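SAM-dependent methyltransferase (Thiobacillus denitrificans, PDB 5EPE) binds S-adenosyl-L-homocysteine in a Rossmann-like domain and probably transfers methyl groups from S-adenosylmethionine to a substrate not yet identified. Local coordinates at residues 41-46 against 124-129; 144-149 against 159-164. All blocks are in the same frame, centred on the assembly; numbering follows the deposited sequence.

Interaction 1 (41-46 against 124-129); sequences LDLGSG and TLLAQS. With SAH (S-adenosyl-L-homocysteine), chain B.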
loop_
_atom_site.group_PDB
_atom_site.type_symbol
_atom_site.label_atom_id
_atom_site.label_comp_id
_atom_site.label_asym_id
_atom_site.label_seq_id
_atom_site.Cartn_x
_atom_site.Cartn_y
_atom_site.Cartn_z
ATOM N N LEU A 41 -13.668 1.216 48.325
ATOM C CA LEU A 41 -15.019 1.542 47.848
ATOM C C LEU A 41 -15.116 1.136 46.389
ATOM O O LEU A 41 -14.216 1.478 45.583
ATOM C CB LEU A 41 -15.283 3.034 47.947
ATOM C CG LEU A 41 -16.634 3.540 47.408
ATOM C CD1 LEU A 41 -17.801 3.013 48.242
ATOM C CD2 LEU A 41 -16.638 5.050 47.366
ATOM N N ASP A 42 -16.176 0.411 46.044
ATOM C CA ASP A 42 -16.369 -0.091 44.654
ATOM C C ASP A 42 -17.751 0.359 44.187
ATOM O O ASP A 42 -18.772 -0.111 44.695
ATOM C CB ASP A 42 -16.201 -1.597 44.596
ATOM C CG ASP A 42 -16.084 -2.146 43.158
ATOM O OD1 ASP A 42 -15.937 -1.359 42.147
ATOM O OD2 ASP A 42 -16.119 -3.418 43.039
ATOM N N LEU A 43 -17.795 1.313 43.265
ATOM C CA LEU A 43 -19.070 1.782 42.697
ATOM C C LEU A 43 -19.408 1.027 41.396
ATOM O O LEU A 43 -18.675 1.108 40.397
ATOM C CB LEU A 43 -18.999 3.262 42.393
ATOM C CG LEU A 43 -18.668 4.144 43.596
ATOM C CD1 LEU A 43 -18.814 5.607 43.234
ATOM C CD2 LEU A 43 -19.571 3.823 44.789
ATOM N N GLY A 44 -20.554 0.352 41.396
ATOM C CA GLY A 44 -20.925 -0.563 40.324
ATOM C C GLY A 44 -20.205 -1.875 40.499
ATOM O O GLY A 44 -19.532 -2.376 39.560
ATOM N N SER A 45 -20.357 -2.445 41.701
ATOM C CA SER A 45 -19.564 -3.577 42.140
ATOM C C SER A 45 -19.963 -4.970 41.579
ATOM O O SER A 45 -19.304 -5.964 41.894
ATOM C CB SER A 45 -19.474 -3.598 43.660
ATOM O OG SER A 45 -20.742 -3.578 44.235
ATOM N N GLY A 46 -21.009 -5.032 40.764
ATOM C CA GLY A 46 -21.400 -6.256 40.095
ATOM C C GLY A 46 -21.757 -7.309 41.111
ATOM O O GLY A 46 -22.568 -7.039 42.037
ATOM N N THR A 124 -13.634 12.406 39.424
ATOM C CA THR A 124 -13.924 13.499 40.355
ATOM C C THR A 124 -14.796 13.012 41.504
ATOM O O THR A 124 -14.540 13.403 42.658
ATOM C CB THR A 124 -14.595 14.664 39.640
ATOM O OG1 THR A 124 -13.697 15.057 38.622
ATOM C CG2 THR A 124 -14.869 15.822 40.541
ATOM N N LEU A 125 -15.788 12.152 41.216
ATOM C CA LEU A 125 -16.627 11.616 42.279
ATOM C C LEU A 125 -15.824 10.741 43.280
ATOM O O LEU A 125 -15.954 10.899 44.502
ATOM C CB LEU A 125 -17.769 10.795 41.711
ATOM C CG LEU A 125 -18.714 10.102 42.699
ATOM C CD1 LEU A 125 -19.506 11.094 43.521
ATOM C CD2 LEU A 125 -19.658 9.216 41.925
ATOM N N LEU A 126 -15.057 9.802 42.755
ATOM C CA LEU A 126 -14.278 8.846 43.551
ATOM C C LEU A 126 -13.264 9.591 44.425
ATOM O O LEU A 126 -13.034 9.234 45.588
ATOM C CB LEU A 126 -13.572 7.815 42.618
ATOM C CG LEU A 126 -14.504 6.831 41.890
ATOM C CD1 LEU A 126 -13.706 6.010 40.907
ATOM C CD2 LEU A 126 -15.182 5.901 42.888
ATOM N N ALA A 127 -12.647 10.620 43.856
ATOM C CA ALA A 127 -11.721 11.499 44.600
ATOM C C ALA A 127 -12.299 12.071 45.896
ATOM O O ALA A 127 -11.563 12.292 46.856
ATOM C CB ALA A 127 -11.250 12.624 43.698
ATOM N N GLN A 128 -13.611 12.293 45.940
ATOM C CA GLN A 128 -14.249 12.793 47.144
ATOM C C GLN A 128 -14.235 11.809 48.301
ATOM O O GLN A 128 -14.395 12.228 49.460
ATOM C CB GLN A 128 -15.675 13.209 46.863
ATOM C CG GLN A 128 -15.718 14.366 45.885
ATOM C CD GLN A 128 -17.114 14.883 45.727
ATOM O OE1 GLN A 128 -17.700 14.783 44.683
ATOM N NE2 GLN A 128 -17.663 15.370 46.777
ATOM N N SER A 129 -14.095 10.517 47.990
ATOM C CA SER A 129 -14.059 9.470 49.013
ATOM C C SER A 129 -12.648 9.055 49.403
ATOM O O SER A 129 -12.483 8.219 50.296
ATOM C CB SER A 129 -14.838 8.243 48.545
ATOM O OG SER A 129 -16.245 8.540 48.410
HETATM N N SAH B . -17.428 -3.881 38.480
HETATM C CA SAH B . -18.270 -5.113 38.242
HETATM C CB SAH B . -19.478 -4.773 37.391
HETATM C CG SAH B . -19.226 -4.183 35.991
HETATM S SD SAH B . -20.665 -4.197 34.953
HETATM C C SAH B . -17.490 -6.247 37.615
HETATM O O SAH B . -16.437 -5.998 36.998
HETATM O OXT SAH B . -17.881 -7.430 37.695
HETATM C "C5'" SAH B . -21.524 -2.627 35.270
HETATM C "C4'" SAH B . -22.258 -2.676 36.613
HETATM O "O4'" SAH B . -22.788 -1.380 36.925
HETATM C "C3'" SAH B . -23.439 -3.663 36.656
HETATM O "O3'" SAH B . -23.224 -4.564 37.759
HETATM C "C2'" SAH B . -24.682 -2.799 36.885
HETATM O "O2'" SAH B . -25.620 -3.400 37.766
HETATM C "C1'" SAH B . -24.071 -1.599 37.556
HETATM N N9 SAH B . -24.763 -0.301 37.503
HETATM C C8 SAH B . -25.322 0.292 36.404
HETATM N N7 SAH B . -25.785 1.487 36.701
HETATM C C5 SAH B . -25.499 1.661 38.059
HETATM C C6 SAH B . -25.754 2.716 38.975
HETATM N N6 SAH B . -26.377 3.848 38.575
HETATM N N1 SAH B . -25.338 2.598 40.261
HETATM C C2 SAH B . -24.718 1.453 40.635
HETATM N N3 SAH B . -24.451 0.388 39.853
HETATM C C4 SAH B . -24.864 0.560 38.554
#
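In the Rossmann-like methyltransferase fold, strand 39-43 runs straight into the glycine-rich loop that receives the cofactor, and here Leu41 and Leu43 of that strand meet helix 119-127 and the turn after it. Leu43 carries the helical half of the contact. Its CD1 stands 3.7 Å from Leu126 CD2 and also touches Leu125 CD2 at 3.9 Å, so one methyl touches two successive helix residues, from directions roughly at right angles. The Leu43 and Leu126 side chains run antiparallel, whereas Leu125 is set aslant to Leu43. In Leu126 the bond to CB does not aim at the strand; CG lies anti to the carbonyl carbon (chi1 -68°), which carries CD2 back over Leu43. Leu126 also touches Ala107 and Cys109 of strand 104-110 and Ile136 and Met138 of strand 134-143, so the helix packs against three neighbouring strands. Farther back, Leu41 CD2 lies 3.7 Å from Ser129 OG, a buried hydroxyl hydrogen-bonded to Ser100 N. The five touching residues are all buried. Beyond Leu43 the backbone turns through Gly44, where phi is 79°, and Gly46 N is hydrogen-bonded to Asp66 OD1. At this loop S-adenosyl-L-homocysteine is bound: its amino N donates a hydrogen bond to Gly44 O over 2.8 Å.

Interaction 2 (144-149 against 159-164); sequences RKLPTT and NTISDF
Neither backbone is a strand here: 144-149 is an irregular loop and 159-164 holds a short 3-10 turn at 161-163, the two coming closest at Pro147 and Ile161, with CA atoms 7.2 Å apart. Ile161 does nearly all the touching from its side. Its CG1 lies 4.1 Å from Pro147 CG, the side chain and the ring running antiparallel alongside each other. CG1 is anti to the carbonyl carbon (chi1 -72°) and chi2 (174°) keeps the branch outstretched, so that CD1 ends 3.7 Å from Pro147 O and 3.8 Å from Thr149 C. The other branch, CG2, faces Leu146 CD1 at 4.2 Å, where the two side chains are set nearly perpendicular. An alanine at Ile161 would take away CG1, CG2 and CD1, and would probably cost Pro147 and Leu146 their apolar contact with this turn and open a gap between it and the loop. The turn bearing Ile161 is held from within: Asp163 OD2 accepts Asn159 N at 2.7 Å, nearly in line with the carboxylate C-O bond, and Thr160 N from above the carboxylate plane, 48° out of it. Asp163 OD1 forms a salt bridge with Arg175 of a second subunit, so one carboxylate serves both turn and interface. Ile161 N is bound to Glu150 OE1. Thr149 stands at the N-cap of helix 150-155, and the contact joins the loops before and after this short helix, next to a subunit interface.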
loop_
_atom_site.group_PDB
_atom_site.type_symbol
_atom_site.label_atom_id
_atom_site.label_comp_id
_atom_site.label_asym_id
_atom_site.label_seq_id
_atom_site.Cartn_x
_atom_site.Cartn_y
_atom_site.Cartn_z
ATOM N N ARG A 144 -7.686 -1.413 20.979
ATOM C CA ARG A 144 -6.540 -2.306 20.846
ATOM C C ARG A 144 -5.883 -2.061 19.491
ATOM O O ARG A 144 -4.677 -2.069 19.406
ATOM C CB ARG A 144 -7.034 -3.773 20.937
ATOM C CG ARG A 144 -5.997 -4.822 20.692
ATOM C CD ARG A 144 -6.574 -6.215 20.889
ATOM N NE ARG A 144 -5.533 -7.195 20.635
ATOM C CZ ARG A 144 -5.234 -7.762 19.483
ATOM N NH1 ARG A 144 -5.859 -7.482 18.333
ATOM N NH2 ARG A 144 -4.207 -8.598 19.480
ATOM N N LYS A 145 -6.699 -1.855 18.479
ATOM C CA LYS A 145 -6.253 -1.219 17.247
ATOM C C LYS A 145 -7.368 -0.464 16.655
ATOM O O LYS A 145 -8.507 -0.674 16.955
ATOM C CB LYS A 145 -5.664 -2.223 16.249
ATOM C CG LYS A 145 -6.599 -3.225 15.752
ATOM C CD LYS A 145 -5.796 -4.417 15.197
ATOM C CE LYS A 145 -6.701 -5.301 14.388
ATOM N NZ LYS A 145 -6.072 -6.645 14.200
ATOM N N LEU A 146 -7.025 0.415 15.762
ATOM C CA LEU A 146 -7.934 1.389 15.285
ATOM C C LEU A 146 -8.886 0.734 14.294
ATOM O O LEU A 146 -8.430 0.081 13.388
ATOM C CB LEU A 146 -7.141 2.536 14.651
ATOM C CG LEU A 146 -7.842 3.866 14.633
ATOM C CD1 LEU A 146 -8.099 4.393 16.054
ATOM C CD2 LEU A 146 -6.974 4.837 13.870
ATOM N N PRO A 147 -10.197 0.844 14.507
ATOM C CA PRO A 147 -11.075 0.235 13.522
ATOM C C PRO A 147 -10.928 0.977 12.213
ATOM O O PRO A 147 -10.576 2.163 12.193
ATOM C CB PRO A 147 -12.490 0.400 14.082
ATOM C CG PRO A 147 -12.328 0.942 15.449
ATOM C CD PRO A 147 -10.916 1.437 15.634
ATOM N N THR A 148 -11.145 0.224 11.149
ATOM C CA THR A 148 -10.990 0.677 9.793
ATOM C C THR A 148 -12.248 1.427 9.354
ATOM O O THR A 148 -12.188 2.250 8.440
ATOM C CB THR A 148 -10.683 -0.574 8.933
ATOM O OG1 THR A 148 -11.507 -1.682 9.391
ATOM C CG2 THR A 148 -9.181 -0.959 9.130
ATOM N N THR A 149 -13.376 1.160 10.027
ATOM C CA THR A 149 -14.653 1.844 9.768
ATOM C C THR A 149 -15.427 2.134 11.061
ATOM O O THR A 149 -15.315 1.366 12.031
ATOM C CB THR A 149 -15.617 0.983 8.884
ATOM O OG1 THR A 149 -15.950 -0.233 9.578
ATOM C CG2 THR A 149 -15.007 0.642 7.546
ATOM N N ASN A 159 -20.524 4.907 19.637
ATOM C CA ASN A 159 -21.215 5.573 18.514
ATOM C C ASN A 159 -20.276 5.910 17.352
ATOM O O ASN A 159 -20.662 5.853 16.174
ATOM C CB ASN A 159 -21.835 6.908 18.918
ATOM C CG ASN A 159 -22.765 6.804 20.081
ATOM O OD1 ASN A 159 -22.625 7.546 21.037
ATOM N ND2 ASN A 159 -23.729 5.926 20.007
ATOM N N THR A 160 -19.074 6.358 17.700
ATOM C CA THR A 160 -18.078 6.770 16.724
ATOM C C THR A 160 -16.701 6.256 17.153
ATOM O O THR A 160 -16.493 5.867 18.326
ATOM C CB THR A 160 -18.013 8.312 16.565
ATOM O OG1 THR A 160 -17.684 8.916 17.822
ATOM C CG2 THR A 160 -19.332 8.839 16.147
ATOM N N ILE A 161 -15.772 6.278 16.204
ATOM C CA ILE A 161 -14.395 5.904 16.516
ATOM C C ILE A 161 -13.826 6.815 17.600
ATOM O O ILE A 161 -13.129 6.337 18.444
ATOM C CB ILE A 161 -13.512 5.853 15.259
ATOM C CG1 ILE A 161 -13.912 4.623 14.454
ATOM C CG2 ILE A 161 -12.022 5.690 15.582
ATOM C CD1 ILE A 161 -13.223 4.514 13.103
ATOM N N SER A 162 -14.172 8.113 17.564
ATOM C CA SER A 162 -13.664 9.062 18.550
ATOM C C SER A 162 -14.119 8.796 20.003
ATOM O O SER A 162 -13.584 9.448 20.909
ATOM C CB SER A 162 -13.996 10.502 18.111
ATOM O OG SER A 162 -15.376 10.685 17.912
ATOM N N ASP A 163 -15.058 7.846 20.242
ATOM C CA ASP A 163 -15.493 7.498 21.611
ATOM C C ASP A 163 -14.371 6.884 22.415
ATOM O O ASP A 163 -14.363 7.022 23.628
ATOM C CB ASP A 163 -16.710 6.554 21.663
ATOM C CG ASP A 163 -18.024 7.278 21.480
ATOM O OD1 ASP A 163 -18.168 8.409 21.960
ATOM O OD2 ASP A 163 -18.921 6.755 20.796
ATOM N N PHE A 164 -13.430 6.213 21.756
ATOM C CA PHE A 164 -12.293 5.547 22.413
ATOM C C PHE A 164 -11.004 5.999 21.778
ATOM O O PHE A 164 -11.015 6.606 20.702
ATOM C CB PHE A 164 -12.369 3.998 22.353
ATOM C CG PHE A 164 -13.653 3.420 22.929
ATOM C CD1 PHE A 164 -14.185 3.885 24.122
ATOM C CD2 PHE A 164 -14.326 2.421 22.268
ATOM C CE1 PHE A 164 -15.414 3.417 24.630
ATOM C CE2 PHE A 164 -15.548 1.917 22.799
ATOM C CZ PHE A 164 -16.079 2.440 23.941
#

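How the interactions relate
Interactions 1 and 2 lie one after the other along the chain and do not touch: their centres are 27 Å apart and their nearest atoms about 16 Å. Strand 134-143 links them, since it lies beside the helix of interaction 1 and leads at its end into 144-149. Interaction 1 is buried, centred 12 Å from the middle of the chain; interaction 2, 20 Å from it, is only partly buried. Only interaction 1 contains residues of the S-adenosyl-L-homocysteine pocket; interaction 2 contributes nothing to the pocket, and other subunits reach its residues, whereas no other protein chain of the assembly touches the segments of interaction 1.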